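Side-chain contacts in virulent strain associated lipoprotein (Borreliella spielmanii A14S, PDB 6FZZ), which is an outer surface lipoprotein of the PFam54 family and probably binds glutathione, as its Borrelia burgdorferi relative BBE31 does: residues A[78-83]-A[107-112]; A[120-125]-A[203-208]; A[131-136]-A[142-147]; A[159-164]-A[188-193]. One frame throughout, in Å; residues are numbered along the deposited sequence.

Contact 1 of 4, residues A[78-83]-A[107-112]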
# COMPACT_ATOMS: atom_id res chain seq x y z
N LYS A 78 -6.96 2.19 -6.76
CA LYS A 78 -6.25 3.36 -6.26
C LYS A 78 -5.26 2.98 -5.15
O LYS A 78 -4.15 3.44 -5.17
CB LYS A 78 -7.27 4.38 -5.73
CG LYS A 78 -6.70 5.65 -5.15
CD LYS A 78 -7.74 6.51 -4.42
CE LYS A 78 -7.95 6.05 -2.98
NZ LYS A 78 -6.71 6.12 -2.14
N LEU A 79 -5.66 2.11 -4.21
CA LEU A 79 -4.75 1.67 -3.13
C LEU A 79 -3.61 0.85 -3.74
O LEU A 79 -2.46 0.88 -3.24
CB LEU A 79 -5.49 0.90 -2.09
CG LEU A 79 -6.51 1.74 -1.27
CD1 LEU A 79 -7.36 0.87 -0.37
CD2 LEU A 79 -5.84 2.82 -0.38
N THR A 80 -3.92 0.12 -4.81
CA THR A 80 -2.89 -0.62 -5.57
C THR A 80 -1.81 0.29 -6.18
O THR A 80 -0.62 0.03 -6.05
CB THR A 80 -3.53 -1.55 -6.65
OG1 THR A 80 -4.43 -2.50 -6.05
CG2 THR A 80 -2.43 -2.33 -7.37
N TYR A 81 -2.25 1.37 -6.84
CA TYR A 81 -1.36 2.37 -7.43
C TYR A 81 -0.50 3.03 -6.31
O TYR A 81 0.66 3.38 -6.51
CB TYR A 81 -2.19 3.42 -8.18
CG TYR A 81 -3.07 2.80 -9.26
CD1 TYR A 81 -2.63 1.68 -9.97
CD2 TYR A 81 -4.29 3.35 -9.61
CE1 TYR A 81 -3.40 1.12 -10.94
CE2 TYR A 81 -5.08 2.79 -10.61
CZ TYR A 81 -4.63 1.67 -11.25
OH TYR A 81 -5.33 1.03 -12.26
N GLY A 82 -1.09 3.15 -5.12
CA GLY A 82 -0.37 3.68 -3.98
C GLY A 82 0.78 2.79 -3.48
O GLY A 82 1.89 3.27 -3.29
N ILE A 83 0.51 1.51 -3.27
CA ILE A 83 1.48 0.59 -2.72
C ILE A 83 2.51 0.24 -3.78
O ILE A 83 3.70 0.01 -3.47
CB ILE A 83 0.82 -0.69 -2.10
CG1 ILE A 83 1.85 -1.49 -1.27
CG2 ILE A 83 0.25 -1.63 -3.15
CD1 ILE A 83 2.27 -0.81 -0.00
N ASP A 107 -3.49 -13.35 -2.17
CA ASP A 107 -2.80 -13.17 -0.90
C ASP A 107 -1.83 -11.97 -1.02
O ASP A 107 -1.64 -11.26 -0.05
CB ASP A 107 -2.01 -14.43 -0.49
CG ASP A 107 -2.91 -15.50 0.18
OD1 ASP A 107 -4.13 -15.34 0.13
OD2 ASP A 107 -2.43 -16.49 0.75
N ILE A 108 -1.18 -11.81 -2.17
CA ILE A 108 -0.28 -10.64 -2.36
C ILE A 108 -1.11 -9.34 -2.41
O ILE A 108 -0.75 -8.33 -1.73
CB ILE A 108 0.52 -10.78 -3.70
CG1 ILE A 108 1.58 -11.84 -3.56
CG2 ILE A 108 1.13 -9.46 -4.13
CD1 ILE A 108 2.81 -11.44 -2.73
N PHE A 109 -2.15 -9.31 -3.26
CA PHE A 109 -2.86 -8.06 -3.50
C PHE A 109 -3.75 -7.70 -2.31
O PHE A 109 -3.71 -6.56 -1.82
CB PHE A 109 -3.64 -8.05 -4.83
CG PHE A 109 -2.76 -7.76 -6.03
CD1 PHE A 109 -2.04 -8.79 -6.65
CD2 PHE A 109 -2.67 -6.48 -6.54
CE1 PHE A 109 -1.22 -8.52 -7.73
CE2 PHE A 109 -1.87 -6.22 -7.64
CZ PHE A 109 -1.13 -7.23 -8.20
N ASN A 110 -4.49 -8.65 -1.77
CA ASN A 110 -5.38 -8.29 -0.66
C ASN A 110 -4.60 -7.79 0.58
O ASN A 110 -5.05 -6.88 1.31
CB ASN A 110 -6.31 -9.45 -0.27
CG ASN A 110 -7.39 -9.73 -1.31
OD1 ASN A 110 -7.75 -8.91 -2.17
ND2 ASN A 110 -7.99 -10.93 -1.19
N THR A 111 -3.47 -8.43 0.82
CA THR A 111 -2.66 -8.12 1.97
C THR A 111 -2.06 -6.71 1.81
O THR A 111 -2.14 -5.92 2.75
CB THR A 111 -1.58 -9.20 2.29
OG1 THR A 111 -2.18 -10.46 2.45
CG2 THR A 111 -0.90 -8.90 3.60
N SER A 112 -1.54 -6.41 0.61
CA SER A 112 -0.84 -5.18 0.29
C SER A 112 -1.81 -4.03 0.34
O SER A 112 -1.50 -2.96 0.89
CB SER A 112 -0.29 -5.23 -1.21
OG SER A 112 0.55 -6.28 -1.26

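Contact 2 of 4, residues A[120-125]-A[203-208]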
# COMPACT_ATOMS: atom_id res chain seq x y z
N ASP A 120 -3.94 5.05 4.12
CA ASP A 120 -4.92 6.00 3.50
C ASP A 120 -5.92 6.51 4.52
O ASP A 120 -6.19 7.71 4.61
CB ASP A 120 -5.66 5.28 2.39
CG ASP A 120 -6.45 6.26 1.52
OD1 ASP A 120 -5.84 7.07 0.81
OD2 ASP A 120 -7.65 6.31 1.68
N TYR A 121 -6.49 5.58 5.31
CA TYR A 121 -7.45 5.91 6.35
C TYR A 121 -6.85 6.81 7.39
O TYR A 121 -7.47 7.76 7.85
CB TYR A 121 -8.03 4.64 6.99
CG TYR A 121 -9.19 4.90 7.91
CD1 TYR A 121 -10.48 4.93 7.42
CD2 TYR A 121 -9.00 5.11 9.25
CE1 TYR A 121 -11.59 5.17 8.26
CE2 TYR A 121 -10.07 5.39 10.12
CZ TYR A 121 -11.38 5.39 9.64
OH TYR A 121 -12.47 5.63 10.52
N THR A 122 -5.62 6.50 7.80
CA THR A 122 -4.97 7.33 8.75
C THR A 122 -4.74 8.75 8.18
O THR A 122 -4.91 9.72 8.91
CB THR A 122 -3.63 6.68 9.23
OG1 THR A 122 -3.92 5.37 9.75
CG2 THR A 122 -3.00 7.50 10.34
N ILE A 123 -4.37 8.86 6.90
CA ILE A 123 -4.11 10.17 6.34
C ILE A 123 -5.40 11.01 6.29
O ILE A 123 -5.39 12.15 6.78
CB ILE A 123 -3.43 10.10 4.97
CG1 ILE A 123 -2.07 9.48 5.13
CG2 ILE A 123 -3.33 11.51 4.41
CD1 ILE A 123 -1.48 8.97 3.81
N ILE A 124 -6.52 10.41 5.83
CA ILE A 124 -7.79 11.16 5.81
C ILE A 124 -8.31 11.49 7.19
O ILE A 124 -9.01 12.48 7.36
CB ILE A 124 -8.87 10.52 4.93
CG1 ILE A 124 -9.32 9.18 5.46
CG2 ILE A 124 -8.32 10.29 3.52
CD1 ILE A 124 -10.14 8.43 4.44
N HIS A 125 -7.95 10.68 8.17
CA HIS A 125 -8.26 11.01 9.52
C HIS A 125 -7.52 12.23 10.07
O HIS A 125 -8.08 13.07 10.82
CB HIS A 125 -7.89 9.85 10.39
CG HIS A 125 -8.20 10.07 11.80
ND1 HIS A 125 -9.49 10.08 12.28
CD2 HIS A 125 -7.40 10.27 12.86
CE1 HIS A 125 -9.47 10.35 13.57
NE2 HIS A 125 -8.22 10.41 13.96
N LYS A 203 -2.35 -2.13 13.92
CA LYS A 203 -2.09 -1.65 15.28
C LYS A 203 -1.61 -0.17 15.32
O LYS A 203 -2.03 0.60 16.18
CB LYS A 203 -1.03 -2.57 15.89
CG LYS A 203 -0.64 -2.32 17.34
CD LYS A 203 0.67 -1.62 17.48
CE LYS A 203 1.23 -1.68 18.91
NZ LYS A 203 0.26 -1.14 19.91
N LEU A 204 -0.70 0.20 14.44
CA LEU A 204 -0.24 1.61 14.34
C LEU A 204 -1.38 2.52 14.02
O LEU A 204 -1.53 3.59 14.63
CB LEU A 204 0.85 1.75 13.25
CG LEU A 204 2.14 0.98 13.55
CD1 LEU A 204 3.05 0.99 12.36
CD2 LEU A 204 2.85 1.50 14.80
N LYS A 205 -2.16 2.14 13.01
CA LYS A 205 -3.41 2.86 12.75
C LYS A 205 -4.30 2.98 14.00
O LYS A 205 -4.75 4.11 14.39
CB LYS A 205 -4.19 2.20 11.60
CG LYS A 205 -5.62 2.74 11.37
CD LYS A 205 -6.53 1.93 10.44
CE LYS A 205 -6.99 0.61 11.06
NZ LYS A 205 -7.70 -0.27 10.15
N SER A 206 -4.61 1.84 14.63
CA SER A 206 -5.51 1.86 15.82
C SER A 206 -4.85 2.74 16.93
O SER A 206 -5.50 3.54 17.59
CB SER A 206 -5.76 0.42 16.36
OG SER A 206 -6.36 -0.30 15.28
N ASP A 207 -3.56 2.68 17.08
CA ASP A 207 -2.97 3.53 18.10
C ASP A 207 -3.12 5.03 17.74
O ASP A 207 -3.39 5.84 18.62
CB ASP A 207 -1.52 3.23 18.29
CG ASP A 207 -1.26 1.91 19.02
OD1 ASP A 207 -2.16 1.32 19.67
OD2 ASP A 207 -0.11 1.48 18.95
N ILE A 208 -2.94 5.39 16.47
CA ILE A 208 -3.15 6.78 16.03
C ILE A 208 -4.58 7.22 16.19
O ILE A 208 -4.83 8.32 16.76
CB ILE A 208 -2.67 7.03 14.61
CG1 ILE A 208 -1.14 6.92 14.63
CG2 ILE A 208 -3.18 8.39 14.13
CD1 ILE A 208 -0.50 6.90 13.25
O HOH W 1 -6.14 10.63 16.22

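Contact 3 of 4, residues A[131-136]-A[142-147]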
# COMPACT_ATOMS: atom_id res chain seq x y z
N ASP A 131 -4.63 21.37 11.76
CA ASP A 131 -4.47 22.72 12.35
C ASP A 131 -4.85 22.76 13.79
O ASP A 131 -4.67 23.78 14.46
CB ASP A 131 -5.20 23.74 11.49
CG ASP A 131 -4.58 23.84 10.12
OD1 ASP A 131 -3.36 23.56 9.97
OD2 ASP A 131 -5.30 24.17 9.17
N ASN A 132 -5.27 21.61 14.30
CA ASN A 132 -5.70 21.45 15.65
C ASN A 132 -4.74 20.70 16.49
O ASN A 132 -5.10 20.37 17.61
CB ASN A 132 -7.01 20.66 15.71
CG ASN A 132 -8.14 21.36 15.04
OD1 ASN A 132 -9.16 21.62 15.66
ND2 ASN A 132 -8.00 21.64 13.74
N LEU A 133 -3.54 20.38 15.95
CA LEU A 133 -2.56 19.59 16.67
C LEU A 133 -2.12 20.29 17.88
O LEU A 133 -1.66 19.61 18.81
CB LEU A 133 -1.35 19.19 15.82
CG LEU A 133 -1.67 18.19 14.67
CD1 LEU A 133 -0.65 18.18 13.53
CD2 LEU A 133 -1.85 16.79 15.26
N ASN A 134 -2.27 21.62 17.95
CA ASN A 134 -1.77 22.34 19.14
C ASN A 134 -2.58 21.98 20.42
O ASN A 134 -2.11 22.19 21.53
CB ASN A 134 -1.69 23.88 18.93
CG ASN A 134 -3.04 24.52 18.62
OD1 ASN A 134 -4.12 24.07 19.07
ND2 ASN A 134 -3.00 25.58 17.85
N LYS A 135 -3.78 21.41 20.27
CA LYS A 135 -4.48 20.93 21.50
C LYS A 135 -3.79 19.74 22.19
O LYS A 135 -4.09 19.43 23.35
CB LYS A 135 -5.95 20.61 21.21
CG LYS A 135 -6.71 21.80 20.66
CD LYS A 135 -8.04 21.32 20.13
CE LYS A 135 -9.00 22.48 19.87
NZ LYS A 135 -10.38 21.97 19.62
N LEU A 136 -2.83 19.09 21.52
CA LEU A 136 -2.15 17.96 22.13
C LEU A 136 -0.98 18.42 22.96
O LEU A 136 -0.30 19.41 22.66
CB LEU A 136 -1.69 16.89 21.08
CG LEU A 136 -2.78 16.29 20.17
CD1 LEU A 136 -2.11 15.48 19.06
CD2 LEU A 136 -3.74 15.41 20.98
N GLU A 142 4.75 13.72 20.25
CA GLU A 142 5.87 12.85 20.06
C GLU A 142 5.44 11.40 19.68
O GLU A 142 5.98 10.77 18.76
CB GLU A 142 6.67 12.80 21.33
CG GLU A 142 8.00 12.13 21.14
CD GLU A 142 9.01 12.64 22.14
OE1 GLU A 142 8.59 13.33 23.11
OE2 GLU A 142 10.22 12.37 21.95
N ASN A 143 4.44 10.91 20.38
CA ASN A 143 3.92 9.57 20.14
C ASN A 143 3.30 9.50 18.74
O ASN A 143 3.63 8.60 17.97
CB ASN A 143 2.93 9.21 21.25
CG ASN A 143 2.55 7.77 21.24
OD1 ASN A 143 3.40 6.89 21.19
ND2 ASN A 143 1.27 7.52 21.28
N LEU A 144 2.48 10.49 18.42
CA LEU A 144 1.81 10.57 17.15
C LEU A 144 2.80 10.60 16.00
O LEU A 144 2.61 9.91 14.97
CB LEU A 144 0.84 11.77 17.11
CG LEU A 144 0.15 12.11 15.81
CD1 LEU A 144 -0.66 10.93 15.28
CD2 LEU A 144 -0.75 13.35 15.96
N LYS A 145 3.85 11.41 16.17
CA LYS A 145 4.86 11.48 15.14
C LYS A 145 5.57 10.14 14.96
O LYS A 145 5.76 9.70 13.86
CB LYS A 145 5.88 12.58 15.43
CG LYS A 145 7.03 12.63 14.38
CD LYS A 145 8.21 13.43 14.95
CE LYS A 145 9.23 13.86 13.90
NZ LYS A 145 10.22 12.79 13.75
N ASN A 146 6.00 9.51 16.03
CA ASN A 146 6.67 8.24 15.94
C ASN A 146 5.72 7.16 15.34
O ASN A 146 6.19 6.35 14.56
CB ASN A 146 7.13 7.79 17.31
CG ASN A 146 8.25 8.67 17.89
OD1 ASN A 146 9.01 9.33 17.17
ND2 ASN A 146 8.34 8.67 19.21
N LEU A 147 4.45 7.13 15.73
CA LEU A 147 3.48 6.14 15.19
C LEU A 147 3.29 6.33 13.67
O LEU A 147 3.35 5.40 12.87
CB LEU A 147 2.17 6.21 15.92
CG LEU A 147 2.17 5.72 17.38
CD1 LEU A 147 0.87 6.10 18.03
CD2 LEU A 147 2.32 4.23 17.49

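Contact 4 of 4, residues A[159-164]-A[188-193]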
# COMPACT_ATOMS: atom_id res chain seq x y z
N SER A 159 6.94 -1.76 -0.42
CA SER A 159 7.30 -1.20 -1.69
C SER A 159 8.69 -1.66 -2.09
O SER A 159 8.89 -2.05 -3.27
CB SER A 159 7.21 0.39 -1.72
OG SER A 159 7.92 0.84 -2.84
N LYS A 160 9.66 -1.61 -1.17
CA LYS A 160 10.99 -2.12 -1.53
C LYS A 160 11.01 -3.62 -1.79
O LYS A 160 11.79 -4.12 -2.62
CB LYS A 160 12.03 -1.76 -0.49
CG LYS A 160 12.25 -0.25 -0.38
CD LYS A 160 13.51 0.04 0.44
CE LYS A 160 13.67 1.52 0.69
NZ LYS A 160 14.27 1.73 2.04
N THR A 161 10.22 -4.36 -1.04
CA THR A 161 10.15 -5.81 -1.25
C THR A 161 9.67 -6.10 -2.67
O THR A 161 10.23 -6.95 -3.33
CB THR A 161 9.26 -6.48 -0.18
OG1 THR A 161 9.82 -6.16 1.11
CG2 THR A 161 9.19 -8.03 -0.33
N PHE A 162 8.66 -5.39 -3.12
CA PHE A 162 8.10 -5.59 -4.47
C PHE A 162 9.08 -5.14 -5.58
O PHE A 162 9.21 -5.82 -6.62
CB PHE A 162 6.81 -4.88 -4.62
CG PHE A 162 5.68 -5.47 -3.82
CD1 PHE A 162 5.73 -6.77 -3.32
CD2 PHE A 162 4.56 -4.71 -3.61
CE1 PHE A 162 4.61 -7.31 -2.62
CE2 PHE A 162 3.47 -5.20 -2.92
CZ PHE A 162 3.50 -6.51 -2.41
N LYS A 163 9.78 -4.04 -5.34
CA LYS A 163 10.84 -3.62 -6.30
C LYS A 163 11.97 -4.62 -6.42
O LYS A 163 12.38 -4.96 -7.53
CB LYS A 163 11.36 -2.23 -5.98
CG LYS A 163 10.25 -1.18 -6.10
CD LYS A 163 10.15 -0.68 -7.52
CE LYS A 163 11.45 0.01 -7.95
NZ LYS A 163 11.17 0.95 -9.05
N GLN A 164 12.43 -5.17 -5.30
CA GLN A 164 13.42 -6.23 -5.33
C GLN A 164 12.93 -7.51 -6.04
O GLN A 164 13.66 -8.16 -6.78
CB GLN A 164 13.86 -6.56 -3.91
CG GLN A 164 14.97 -7.58 -3.80
CD GLN A 164 16.30 -6.99 -4.29
OE1 GLN A 164 16.67 -5.89 -3.89
NE2 GLN A 164 17.00 -7.71 -5.16
N LYS A 188 5.53 -16.98 -1.59
CA LYS A 188 4.93 -17.31 -0.28
C LYS A 188 5.56 -16.63 0.88
O LYS A 188 4.83 -16.21 1.80
CB LYS A 188 5.04 -18.80 0.02
CG LYS A 188 4.06 -19.59 -0.71
CD LYS A 188 2.68 -19.38 -0.15
CE LYS A 188 1.79 -20.58 -0.47
NZ LYS A 188 0.43 -20.13 -0.79
N GLU A 189 6.90 -16.60 0.89
CA GLU A 189 7.69 -15.88 1.89
C GLU A 189 7.39 -14.37 1.86
O GLU A 189 7.41 -13.73 2.91
CB GLU A 189 9.20 -15.99 1.66
CG GLU A 189 9.95 -17.17 2.22
CD GLU A 189 9.49 -17.59 3.61
OE1 GLU A 189 9.33 -16.72 4.50
OE2 GLU A 189 9.29 -18.81 3.78
N ILE A 190 7.21 -13.81 0.66
CA ILE A 190 6.79 -12.39 0.56
C ILE A 190 5.41 -12.20 1.19
O ILE A 190 5.21 -11.22 1.97
CB ILE A 190 6.88 -11.89 -0.88
CG1 ILE A 190 8.33 -11.90 -1.31
CG2 ILE A 190 6.33 -10.49 -1.02
CD1 ILE A 190 8.55 -11.57 -2.78
N VAL A 191 4.49 -13.14 0.93
CA VAL A 191 3.16 -13.06 1.51
C VAL A 191 3.27 -13.02 3.03
O VAL A 191 2.70 -12.16 3.68
CB VAL A 191 2.22 -14.19 1.03
CG1 VAL A 191 0.92 -14.23 1.84
CG2 VAL A 191 1.87 -13.97 -0.39
N LYS A 192 4.07 -13.91 3.58
CA LYS A 192 4.37 -13.88 5.01
C LYS A 192 4.89 -12.53 5.55
O LYS A 192 4.36 -12.02 6.52
CB LYS A 192 5.35 -15.00 5.37
CG LYS A 192 5.10 -15.57 6.77
CD LYS A 192 3.64 -15.87 7.07
CE LYS A 192 3.44 -16.35 8.51
NZ LYS A 192 3.62 -15.27 9.54
N GLN A 193 5.91 -11.97 4.91
CA GLN A 193 6.37 -10.65 5.23
C GLN A 193 5.33 -9.52 5.08
O GLN A 193 5.27 -8.64 5.95
CB GLN A 193 7.64 -10.34 4.45
CG GLN A 193 8.84 -11.12 4.93
CD GLN A 193 9.33 -10.69 6.33
OE1 GLN A 193 8.55 -10.63 7.29
NE2 GLN A 193 10.63 -10.41 6.45

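Contact 1 of 4, residues A[78-83]-A[107-112]
F109 is the first residue of segment 107-112 to reach helix 71-83, presenting the edge of its ring to the methyl of T80. The closest atoms are F109 CE2 and T80 CG2, 3.9 Å apart, and the methyl lies close to the ring plane, so it meets the rim and not the pi face. The methyl gets there because T80 CG2 stands anti to its own backbone N, while T80 OG1 turns back to the carbonyl O of Y76 in the preceding turn. F109 also packs on A52 and L56 of a loop. Both segments belong to an all-helical fold in which helix 105-126 lies between helix 71-83 and helix 180-209. T111 and S112 both touch I194 of that last helix. T111 OG1 bonds to D107 O at 2.7 Å, in the carbonyl plane with a C=O...O angle of 152°, which ties the hydroxyl to its own helix. S112 completes the contact at the closest backbone approach, where the CA atoms of I83 and S112 are 6.9 Å apart. There S112 CB, not its hydroxyl, meets I83 CG2 at 4.1 Å.

Contact 2 of 4, residues A[120-125]-A[203-208]
T122 points its side chain at helix 180-209 and splits its two branches between K205 and I208. The helices run almost parallel here, 16° apart with axes 10.2 Å from each other, and T122 and K205 hold the closest backbone positions. T122 OG1 lies beside the start of the lysine chain, 3.5 Å from K205 CG, and its hydrogen-bond partner is N118 O, one turn back in its own helix. With chi1 at -56°, the methyl of T122 is swung anti to the backbone N and spans the gap to I208. T122 CG2 is 3.9 Å from I208 CD1 and just as far from I208 CG2, the two side chains meeting nearly at right angles. K205 is extended through its first two torsions, which bring K205 CD to 4.2 Å from Y121 CD2, the chain passing the ring obliquely. The bend at chi3 (71°) then turns CE away from the ring. Beyond it K205 NZ reaches N118 OD1 and E202 OE1, and also a tetraethylene glycol probably left from crystallisation. Further on, a water joins the helices: it donates to I208 O (2.7 Å) and lies in the ring plane of H125, 3.1 Å from NE2. The direct touches are therefore van der Waals, including the T122 oxygen against the lysine methylenes; that oxygen is satisfied by N118 O, and polar links between the helices run through the water and from the lysine tip to N118.

Contact 3 of 4, residues A[131-136]-A[142-147]
L133 and L136 face L144 across a wide backbone gap: the nearest CA atoms, of L136 and E142, are 9.7 Å apart. Segment 131-136 belongs to the connection between helix 105-126 and helix 138-170 in this all-helical fold, and 142-147 to the first turns of the latter. L133 lies in the 3-10 segment 133-135, and L136 comes just after it. Two backbone bonds reach three residues back, K135 N to N132 O at 3.1 Å and L136 N to L133 O at 3.0 Å, after which L136 takes an extended conformation. Leucine side chains bridge the gap to the helix. With CG anti to the backbone N (chi1 174°), L144 extends toward 131-136, and chi2 (58°) then turns CD2 to the two leucines. That one methyl serves both partners: L144 CD2 is 3.7 Å from L133 CD2 and 4.0 Å from L136 CD1, each of the two leucines crossing the L144 side chain at about a right angle. L141, a turn earlier in the helix, touches the same two leucines, and L133 also packs on L19 and R23 of helix 15-41. The other methyl, L144 CD1, packs against I208 CG2 of helix 180-209.

Contact 4 of 4, residues A[159-164]-A[188-193]
I190 fits its branched side chain against T161 and F162, joining helix 180-209 to helix 138-170. The two helices follow each other in the chain and run antiparallel, forming a helical hairpin; the I190 segment lies in a stretch predicted to be coiled coil. Their closest backbone positions here are T161 and I190, with CA atoms 7.6 Å apart. From I190 CB, which already faces the neighbouring helix, the side chain divides into two branches. The CG1 branch takes the position beside the backbone N (chi1 -65°) and passes the threonine methyl, with I190 CG1 4.1 Å from T161 CG2. Its terminal CD1 lies farther off, 4.4 Å from the same methyl. The CG2 branch, anti to the backbone N, makes the closer contacts: I190 CG2 is 3.8 Å from T161 CG2 and also meets the phenylalanine ring. T161 and I190 thus slide past one another in opposite directions, methyl against methyl. T161 OG1 takes no part in this, since it bonds to I157 O within its own helix. The CB of F162 does not point straight at helix 180-209, but its ring comes nearer to I190, which it crosses obliquely. The ring continues to F95, the two planes inclined at about 50°, and to S112 of helix 105-126, while I190 also touches I108 of that helix. I190 CG2 approaches F162 at the ring edge, close to its plane, 4.0 Å from CE1.

Contact 1 closes first along the chain. Contact 2 then opens on the same helix, 105-126, and closes only on the last helix, 180-209; contacts 3 and 4 both fall within that span and share helix 138-170. Contact 3 lies at one end of the elongated bundle, its centre about 31 Å from that of contact 4. Contact 2 is about 13 Å from contact 3 and about 17 Å from contact 1, which is about 12 Å from contact 4; these three neighbouring pairs touch. The contacts link helices 71-83, 105-126, 138-170 and 180-209 at several points along the helical bundle that forms this C-terminal part of the lipoprotein.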